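Local coordinates for FtsZ-like protein of unknown function (Nostoc punctiforme, PDB 3C8L) that is of unknown function but probably FtsZ-like, belongs to a conserved, uncharacterised family, and has four copies in its assembly, at residues E21-A26 and E71-V76; R31-H36 and A113-L118. All blocks are in the same frame, centred on the assembly; numbering follows the deposited sequence.

Contact 1 of 2, residues E21-A26 and E71-V76; sequences EPTIAA and EEVLAV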
loop_
_atom_site.group_PDB
_atom_site.type_symbol
_atom_site.label_atom_id
_atom_site.label_comp_id
_atom_site.label_asym_id
_atom_site.label_seq_id
_atom_site.Cartn_x
_atom_site.Cartn_y
_atom_site.Cartn_z
ATOM N N GLU A 21 2.180 -16.253 14.331
ATOM C CA GLU A 21 1.745 -16.761 13.017
ATOM C C GLU A 21 2.459 -16.144 11.810
ATOM O O GLU A 21 1.863 -15.379 11.046
ATOM C CB GLU A 21 0.226 -16.687 12.843
ATOM C CG GLU A 21 -0.567 -17.719 13.681
ATOM C CD GLU A 21 -0.424 -19.167 13.233
ATOM O OE1 GLU A 21 0.050 -19.425 12.113
ATOM O OE2 GLU A 21 -0.836 -20.075 14.003
ATOM N N PRO A 22 3.739 -16.482 11.618
ATOM C CA PRO A 22 4.427 -15.989 10.434
ATOM C C PRO A 22 3.731 -16.399 9.130
ATOM O O PRO A 22 3.854 -15.697 8.136
ATOM C CB PRO A 22 5.843 -16.575 10.568
ATOM C CG PRO A 22 5.761 -17.577 11.623
ATOM C CD PRO A 22 4.607 -17.315 12.470
ATOM N N THR A 23 3.018 -17.528 9.114
ATOM C CA THR A 23 2.279 -17.900 7.924
ATOM C C THR A 23 1.265 -16.805 7.517
ATOM O O THR A 23 1.104 -16.526 6.326
ATOM C CB THR A 23 1.491 -19.225 8.126
ATOM O OG1 THR A 23 2.419 -20.277 8.396
ATOM C CG2 THR A 23 0.733 -19.603 6.851
ATOM N N ILE A 24 0.572 -16.224 8.491
ATOM C CA ILE A 24 -0.417 -15.167 8.270
ATOM C C ILE A 24 0.266 -13.933 7.683
ATOM O O ILE A 24 -0.212 -13.323 6.727
ATOM C CB ILE A 24 -1.147 -14.837 9.605
ATOM C CG1 ILE A 24 -2.056 -16.012 10.005
ATOM C CG2 ILE A 24 -1.965 -13.559 9.478
ATOM C CD1 ILE A 24 -2.818 -15.807 11.279
ATOM N N ALA A 25 1.382 -13.546 8.283
ATOM C CA ALA A 25 2.136 -12.392 7.774
ATOM C C ALA A 25 2.557 -12.650 6.317
ATOM O O ALA A 25 2.399 -11.784 5.442
ATOM C CB ALA A 25 3.351 -12.122 8.655
ATOM N N ALA A 26 3.067 -13.855 6.048
ATOM C CA ALA A 26 3.512 -14.211 4.710
ATOM C C ALA A 26 2.373 -14.233 3.682
ATOM O O ALA A 26 2.523 -13.726 2.582
ATOM C CB ALA A 26 4.230 -15.555 4.725
ATOM N N GLU A 71 2.040 -24.300 1.619
ATOM C CA GLU A 71 0.847 -24.525 0.818
ATOM C C GLU A 71 -0.205 -23.440 0.995
ATOM O O GLU A 71 -0.877 -23.057 0.043
ATOM C CB GLU A 71 0.274 -25.922 1.101
ATOM C CG GLU A 71 1.233 -27.103 0.746
ATOM C CD GLU A 71 2.423 -27.321 1.688
ATOM O OE1 GLU A 71 2.468 -26.745 2.815
ATOM O OE2 GLU A 71 3.322 -28.116 1.318
ATOM N N GLU A 72 -0.352 -22.960 2.214
ATOM C CA GLU A 72 -1.287 -21.893 2.511
ATOM C C GLU A 72 -0.850 -20.580 1.852
ATOM O O GLU A 72 -1.674 -19.857 1.303
ATOM C CB GLU A 72 -1.401 -21.726 4.032
ATOM C CG GLU A 72 -2.286 -20.617 4.496
ATOM C CD GLU A 72 -2.568 -20.651 6.003
ATOM O OE1 GLU A 72 -2.374 -21.712 6.628
ATOM O OE2 GLU A 72 -3.032 -19.614 6.529
ATOM N N VAL A 73 0.444 -20.297 1.858
ATOM C CA VAL A 73 0.963 -19.074 1.240
ATOM C C VAL A 73 0.764 -19.126 -0.279
ATOM O O VAL A 73 0.293 -18.159 -0.873
ATOM C CB VAL A 73 2.439 -18.863 1.606
ATOM C CG1 VAL A 73 3.031 -17.680 0.836
ATOM C CG2 VAL A 73 2.601 -18.664 3.110
ATOM N N LEU A 74 1.136 -20.235 -0.910
ATOM C CA LEU A 74 1.001 -20.322 -2.362
ATOM C C LEU A 74 -0.435 -20.297 -2.854
ATOM O O LEU A 74 -0.690 -19.858 -3.964
ATOM C CB LEU A 74 1.763 -21.529 -2.938
ATOM C CG LEU A 74 3.289 -21.419 -2.887
ATOM C CD1 LEU A 74 3.939 -22.672 -3.471
ATOM C CD2 LEU A 74 3.777 -20.162 -3.600
ATOM N N ALA A 75 -1.368 -20.746 -2.016
ATOM C CA ALA A 75 -2.778 -20.730 -2.385
ATOM C C ALA A 75 -3.301 -19.280 -2.533
ATOM O O ALA A 75 -4.374 -19.075 -3.088
ATOM C CB ALA A 75 -3.621 -21.524 -1.372
ATOM N N VAL A 76 -2.591 -18.280 -2.033
ATOM C CA VAL A 76 -3.008 -16.885 -2.243
ATOM C C VAL A 76 -2.939 -16.550 -3.747
ATOM O O VAL A 76 -3.711 -15.721 -4.230
ATOM C CB VAL A 76 -2.113 -15.925 -1.427
ATOM C CG1 VAL A 76 -2.404 -14.437 -1.739
ATOM C CG2 VAL A 76 -2.285 -16.213 0.072
#
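E72 OE1 is salt-bridged to R69 NH2, and the E72 carboxylate lies against the T23 methyl. T23 CG2 sits over the flat face of the group, 3.6 Å from E72 CD and nearly equidistant from the two oxygens. The two side chains cross at about a right angle. E72 gets there as an extended chain, with CG anti to the backbone N (chi1 177°). T23 turns its methyl to the glutamate, and its OG1 accepts a hydrogen bond from the backbone N of R69. R69 also reaches E21, the N-cap residue of helix 22-34, through a second salt bridge, so one arginine serves both glutamates. E21 OE1 and E72 OE2 stay 6.4 Å apart, and the shared arginine probably eases their like charges.

One turn on, at A26, the contact is apolar; the partner is V73, next to E72. V73 CG2 packs on A26 CB at 3.9 Å and lies 4.1 Å from T23 O. V73 and A26 are buried, while E72 is partly exposed at the margin. An alanine in place of E72 would probably leave the T23 methyl without its carboxylate cover and take one of the two acidic partners from R69. The contact thus joins helix 22-34 to helix 70-74 by small apolar groups inside and charge pairing at the edge, with R69 linking the two helix starts.

Contact 2 of 2, residues R31-H36 and A113-L118; sequences RNAIAH and AAVTVL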
loop_
_atom_site.group_PDB
_atom_site.type_symbol
_atom_site.label_atom_id
_atom_site.label_comp_id
_atom_site.label_asym_id
_atom_site.label_seq_id
_atom_site.Cartn_x
_atom_site.Cartn_y
_atom_site.Cartn_z
ATOM N N ARG A 31 -0.616 -11.481 -0.808
ATOM C CA ARG A 31 -1.873 -10.847 -1.226
ATOM C C ARG A 31 -1.634 -9.370 -1.531
ATOM O O ARG A 31 -2.075 -8.857 -2.559
ATOM C CB ARG A 31 -2.953 -10.966 -0.146
ATOM C CG ARG A 31 -4.242 -10.155 -0.522
ATOM C CD ARG A 31 -5.373 -10.425 0.395
ATOM N NE ARG A 31 -5.095 -9.933 1.730
ATOM C CZ ARG A 31 -5.741 -10.328 2.821
ATOM N NH1 ARG A 31 -6.673 -11.270 2.757
ATOM N NH2 ARG A 31 -5.407 -9.814 3.992
ATOM N N ASN A 32 -0.965 -8.664 -0.620
ATOM C CA ASN A 32 -0.629 -7.198 -0.742
ATOM C C ASN A 32 0.205 -6.957 -1.968
ATOM O O ASN A 32 0.077 -5.923 -2.618
ATOM C CB ASN A 32 0.207 -6.671 0.500
ATOM C CG ASN A 32 0.544 -5.072 0.506
ATOM O OD1 ASN A 32 1.738 -4.626 0.390
ATOM N ND2 ASN A 32 -0.486 -4.250 0.723
ATOM N N ALA A 33 1.093 -7.896 -2.291
ATOM C CA ALA A 33 1.990 -7.708 -3.421
ATOM C C ALA A 33 1.263 -7.648 -4.766
ATOM O O ALA A 33 1.669 -6.918 -5.677
ATOM C CB ALA A 33 3.048 -8.813 -3.455
ATOM N N ILE A 34 0.216 -8.461 -4.894
ATOM C CA ILE A 34 -0.463 -8.577 -6.153
ATOM C C ILE A 34 -1.830 -7.910 -6.254
ATOM O O ILE A 34 -2.344 -7.731 -7.360
ATOM C CB ILE A 34 -0.598 -10.085 -6.565
ATOM C CG1 ILE A 34 -1.616 -10.813 -5.679
ATOM C CG2 ILE A 34 0.773 -10.776 -6.594
ATOM C CD1 ILE A 34 -1.912 -12.276 -6.070
ATOM N N ALA A 35 -2.399 -7.505 -5.125
ATOM C CA ALA A 35 -3.773 -7.007 -5.109
ATOM C C ALA A 35 -4.050 -5.784 -5.926
ATOM O O ALA A 35 -5.183 -5.579 -6.372
ATOM C CB ALA A 35 -4.214 -6.738 -3.640
ATOM N N HIS A 36 -3.045 -4.933 -6.069
ATOM C CA HIS A 36 -3.228 -3.664 -6.753
ATOM C C HIS A 36 -2.751 -3.645 -8.166
ATOM O O HIS A 36 -2.655 -2.571 -8.757
ATOM C CB HIS A 36 -2.671 -2.494 -5.947
ATOM C CG HIS A 36 -3.329 -2.268 -4.624
ATOM N ND1 HIS A 36 -2.810 -1.374 -3.708
ATOM C CD2 HIS A 36 -4.399 -2.846 -4.030
ATOM C CE1 HIS A 36 -3.566 -1.375 -2.627
ATOM N NE2 HIS A 36 -4.524 -2.271 -2.788
ATOM N N ALA A 113 7.048 -9.970 0.766
ATOM C CA ALA A 113 6.943 -10.908 -0.341
ATOM C C ALA A 113 7.312 -10.196 -1.649
ATOM O O ALA A 113 6.928 -9.053 -1.878
ATOM C CB ALA A 113 5.531 -11.543 -0.491
ATOM N N ALA A 114 8.100 -10.878 -2.478
ATOM C CA ALA A 114 8.387 -10.493 -3.838
ATOM C C ALA A 114 7.809 -11.611 -4.712
ATOM O O ALA A 114 8.212 -12.766 -4.576
ATOM C CB ALA A 114 9.871 -10.305 -4.120
ATOM N N VAL A 115 6.850 -11.261 -5.571
ATOM C CA VAL A 115 6.192 -12.179 -6.477
ATOM C C VAL A 115 6.721 -11.844 -7.863
ATOM O O VAL A 115 6.485 -10.755 -8.385
ATOM C CB VAL A 115 4.645 -12.018 -6.414
ATOM C CG1 VAL A 115 3.965 -12.908 -7.454
ATOM C CG2 VAL A 115 4.123 -12.294 -4.990
ATOM N N THR A 116 7.443 -12.795 -8.466
ATOM C CA THR A 116 8.045 -12.580 -9.768
ATOM C C THR A 116 7.365 -13.432 -10.820
ATOM O O THR A 116 7.188 -14.652 -10.622
ATOM C CB THR A 116 9.545 -12.930 -9.746
ATOM O OG1 THR A 116 10.202 -12.118 -8.756
ATOM C CG2 THR A 116 10.176 -12.638 -11.100
ATOM N N VAL A 117 6.967 -12.814 -11.930
ATOM C CA VAL A 117 6.401 -13.519 -13.056
ATOM C C VAL A 117 7.554 -13.696 -14.052
ATOM O O VAL A 117 8.251 -12.717 -14.386
ATOM C CB VAL A 117 5.274 -12.750 -13.721
ATOM C CG1 VAL A 117 4.862 -13.454 -15.016
ATOM C CG2 VAL A 117 4.112 -12.589 -12.738
ATOM N N LEU A 118 7.775 -14.937 -14.477
ATOM C CA LEU A 118 8.834 -15.277 -15.418
ATOM C C LEU A 118 8.300 -16.058 -16.607
ATOM O O LEU A 118 7.193 -16.591 -16.555
ATOM C CB LEU A 118 9.933 -16.126 -14.769
ATOM C CG LEU A 118 10.503 -15.548 -13.474
ATOM C CD1 LEU A 118 9.813 -16.143 -12.251
ATOM C CD2 LEU A 118 11.994 -15.769 -13.363
#
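V115 faces helix 22-34 from strand 107-120 and meets two consecutive residues, A33 and I34. Both methyls meet I34, and CG2 also meets A33. CG2 of V115 is 4.0 Å from A33 CB. V115 CG1 lies 3.9 Å from I34 CG2, and V115 CG2 is hardly farther from it. The side chains of I34 and V115 meet at a slant, with the branch methyl of I34 set against the fork of the valine. V115 has CG1 anti to its backbone N (chi1 175°), which turns CG2 back along the strand toward A113.

I34 holds CG1 between its backbone N and carbonyl carbon (chi1 71°). This leaves CG2 to face the strand. The longer branch leads off from V115. The I34 side chain also packs on L77 and P78, and a bound imidazole, probably from the crystallisation liquor, lies about 4 Å from it.

The CB of A33 points at the strand and lies 4.2 Å from A113 O. The A113 side chain also faces the helix, where it packs on A29 and V30. A114 points away from the helix and touches M91 of the fourth subunit, so there the strand's other face meets a neighbouring subunit.

The contact is apolar packing of the later part of helix 22-34 on a strand. The strand's backbone bonds run to its neighbours, strands 4-16 and 55-62. What holds helix to strand here is therefore the fit of methyl groups, and the small alanines probably let the two backbones come close, with the CA atoms of A33 and A113 6.7 Å apart.

Overall arrangement
From the N terminus, strand 4-16 leads into helix 22-34, which carries the first segment of both contacts. The chain then runs through strand 55-62 to helix 70-74. There contact 1 closes a loop of 44 residues. After strand 81-94 the chain returns along strand 107-120, and contact 2 closes a longer loop of 76 residues. The segments alternate, so the two loops cross rather than nest. Contact 1 ties the start of helix 22-34 to a second helix. Contact 2 ties the later part of helix 22-34 to the sheet. Their centres are 13 Å apart, and they touch where V76 CG1 packs 3.6 Å from R31 N.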